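Side-chain contact in putative phosphomethylpyrimidine kinase (Bacteroides thetaiotaomicron, PDB 3MBH), which probably phosphorylates pyridoxal with ATP, as a ribokinase-clan pyridoxal kinase, and is seen here with pyridoxal bound: residues R90-Q93 against I94-F98. Residues are numbered along the deposited sequence; the frame is centred on the assembly and turned at random.
Sequences RQIQ and IVSDF
S96 and I92 meet one turn apart near the start of helix 91-102. Two hydrogen bonds converge on I92 O. S96 N donates to I92 O at 2.8 Å. S96 OG gives the other, 2.7 Å from I92 O, and comes from above the carbonyl plane, 44° out of it. S96 OG can do this because it lies beside its own backbone N and anti to the carbonyl carbon (chi1 -53°). S96 is modelled in two conformers, and the hydroxyl bond belongs to this one. V95 N to Q91 O and D97 N to Q93 O continue the alpha-helical pattern.

On the outer side a water joins Q93 to D97. It donates to Q93 OE1 at 3.0 Å and to D97 OD2 at 2.8 Å. The chain of Q93 bends at chi2 (-58°), which carries its amide along the helix toward D97. D97 binds zinc in a crystal structure of this protein, although no zinc is bound to this chain.

The aliphatic side chains mainly lie against backbone carbonyl oxygens of the preceding turn. V95 CG2 lies 3.1 Å from Q91 O, and I94 CD1 is 3.7 Å from R90 O. I94 also packs on M64 and I68 of helix 64-73, while V95 reaches V13 of the central sheet.

The helix links parallel strands 80-83 and 108-111 in a beta-alpha-beta crossover. In this conformer the buried serine hydroxyl finds its acceptor within the helix, whereas the outer polar pair is linked through water.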
ATOM      1  N   ARG A  90     -38.958  24.033  -1.125  1.00 15.39           N
ATOM      2  CA  ARG A  90     -38.470  25.295  -0.581  1.00 15.46           C
ATOM      3  C   ARG A  90     -36.917  25.328  -0.494  1.00 15.12           C
ATOM      4  O   ARG A  90     -36.312  26.372  -0.423  1.00 15.09           O
ATOM      5  CB  ARG A  90     -39.092  25.547   0.802  1.00 14.17           C
ATOM      6  CG  ARG A  90     -40.558  25.860   0.725  1.00 15.63           C
ATOM      7  CD  ARG A  90     -41.335  25.809   2.029  1.00 15.86           C
ATOM      8  NE  ARG A  90     -41.549  24.407   2.430  1.00 16.03           N
ATOM      9  CZ  ARG A  90     -41.048  23.839   3.519  1.00 16.47           C
ATOM     10  NH1 ARG A  90     -40.349  24.533   4.400  1.00 12.88           N
ATOM     11  NH2 ARG A  90     -41.325  22.568   3.774  1.00 16.60           N
ATOM     12  N   GLN A  91     -36.293  24.170  -0.476  1.00 15.55           N
ATOM     13  CA  GLN A  91     -34.852  24.116  -0.340  1.00 16.66           C
ATOM     14  C   GLN A  91     -34.133  24.586  -1.575  1.00 15.67           C
ATOM     15  O   GLN A  91     -33.022  25.056  -1.471  1.00 16.19           O
ATOM     16  CB  GLN A  91     -34.367  22.704   0.033  1.00 15.83           C
ATOM     17  CG  GLN A  91     -34.951  22.257   1.363  1.00 16.12           C
ATOM     18  CD  GLN A  91     -34.317  21.012   1.933  1.00 14.41           C
ATOM     19  OE1 GLN A  91     -33.374  20.475   1.350  1.00 13.33           O
ATOM     20  NE2 GLN A  91     -34.869  20.513   3.044  1.00 14.15           N
ATOM     21  N   ILE A  92     -34.767  24.519  -2.732  1.00 16.16           N
ATOM     22  CA  ILE A  92     -34.025  24.876  -3.936  1.00 15.78           C
ATOM     23  C   ILE A  92     -33.516  26.318  -3.847  1.00 15.55           C
ATOM     24  O   ILE A  92     -32.344  26.578  -4.064  1.00 13.24           O
ATOM     25  CB  ILE A  92     -34.764  24.610  -5.225  1.00 15.97           C
ATOM     26  CG1 ILE A  92     -34.633  23.115  -5.576  1.00 15.64           C
ATOM     27  CG2 ILE A  92     -34.144  25.515  -6.369  1.00 14.11           C
ATOM     28  CD1 ILE A  92     -35.557  22.136  -4.694  1.00 15.42           C
ATOM     29  N   GLN A  93     -34.359  27.224  -3.412  1.00 15.53           N
ATOM     30  CA  GLN A  93     -33.964  28.634  -3.376  1.00 16.66           C
ATOM     31  C   GLN A  93     -32.996  28.944  -2.239  1.00 14.81           C
ATOM     32  O   GLN A  93     -32.119  29.776  -2.368  1.00 13.74           O
ATOM     33  CB  GLN A  93     -35.183  29.542  -3.325  1.00 16.08           C
ATOM     34  CG  GLN A  93     -35.746  29.894  -4.672  1.00 20.93           C
ATOM     35  CD  GLN A  93     -34.731  30.602  -5.635  1.00 24.73           C
ATOM     36  OE1 GLN A  93     -33.939  31.483  -5.245  1.00 25.54           O
ATOM     37  NE2 GLN A  93     -34.759  30.182  -6.878  1.00 24.88           N
ATOM     38  N   ILE A  94     -33.176  28.273  -1.128  1.00 15.39           N
ATOM     39  CA  ILE A  94     -32.221  28.360   0.002  1.00 15.49           C
ATOM     40  C   ILE A  94     -30.843  27.907  -0.449  1.00 15.48           C
ATOM     41  O   ILE A  94     -29.809  28.552  -0.174  1.00 15.59           O
ATOM     42  CB  ILE A  94     -32.680  27.553   1.237  1.00 15.17           C
ATOM     43  CG1 ILE A  94     -33.978  28.156   1.769  1.00 15.23           C
ATOM     44  CG2 ILE A  94     -31.562  27.563   2.313  1.00 14.92           C
ATOM     45  CD1 ILE A  94     -34.766  27.284   2.777  1.00 14.98           C
ATOM     46  N   VAL A  95     -30.827  26.814  -1.181  1.00 15.55           N
ATOM     47  CA  VAL A  95     -29.577  26.248  -1.646  1.00 15.54           C
ATOM     48  C   VAL A  95     -28.978  27.119  -2.748  1.00 16.40           C
ATOM     49  O   VAL A  95     -27.785  27.325  -2.754  1.00 16.55           O
ATOM     50  CB  VAL A  95     -29.759  24.799  -2.090  1.00 15.23           C
ATOM     51  CG1 VAL A  95     -28.475  24.272  -2.715  1.00 15.72           C
ATOM     52  CG2 VAL A  95     -30.157  23.930  -0.841  1.00 14.95           C
ATOM     53  N   SER A  96     -29.804  27.633  -3.653  0.50 16.16           N
ATOM     54  CA  SER A  96     -29.310  28.558  -4.674  0.50 16.19           C
ATOM     55  C   SER A  96     -28.622  29.782  -4.051  0.50 16.58           C
ATOM     56  O   SER A  96     -27.544  30.200  -4.498  0.50 16.81           O
ATOM     57  CB  SER A  96     -30.441  28.983  -5.604  0.50 15.98           C
ATOM     58  OG  SER A  96     -31.107  27.852  -6.120  0.50 15.31           O
ATOM     59  N   ASP A  97     -29.237  30.345  -3.019  1.00 17.36           N
ATOM     60  CA  ASP A  97     -28.647  31.483  -2.279  1.00 17.61           C
ATOM     61  C   ASP A  97     -27.361  31.120  -1.559  1.00 18.01           C
ATOM     62  O   ASP A  97     -26.452  31.941  -1.482  1.00 17.32           O
ATOM     63  CB  ASP A  97     -29.648  32.059  -1.272  1.00 17.69           C
ATOM     64  CG  ASP A  97     -30.726  32.890  -1.945  1.00 19.48           C
ATOM     65  OD1 ASP A  97     -30.524  33.262  -3.112  1.00 23.38           O
ATOM     66  OD2 ASP A  97     -31.779  33.166  -1.331  1.00 23.91           O
ATOM     67  N   PHE A  98     -27.289  29.889  -1.041  1.00 17.93           N
ATOM     68  CA  PHE A  98     -26.119  29.386  -0.381  1.00 17.19           C
ATOM     69  C   PHE A  98     -24.947  29.339  -1.349  1.00 17.67           C
ATOM     70  O   PHE A  98     -23.882  29.873  -1.039  1.00 15.80           O
ATOM     71  CB  PHE A  98     -26.396  28.005   0.205  1.00 17.26           C
ATOM     72  CG  PHE A  98     -25.195  27.331   0.780  1.00 17.27           C
ATOM     73  CD1 PHE A  98     -24.481  27.911   1.794  1.00 17.84           C
ATOM     74  CD2 PHE A  98     -24.759  26.114   0.273  1.00 18.37           C
ATOM     75  CE1 PHE A  98     -23.358  27.274   2.334  1.00 17.74           C
ATOM     76  CE2 PHE A  98     -23.639  25.466   0.802  1.00 17.40           C
ATOM     77  CZ  PHE A  98     -22.922  26.056   1.830  1.00 16.77           C
TER
HETATM   78  O   HOH W   1     -34.273  32.814  -2.571  1.00 27.28           O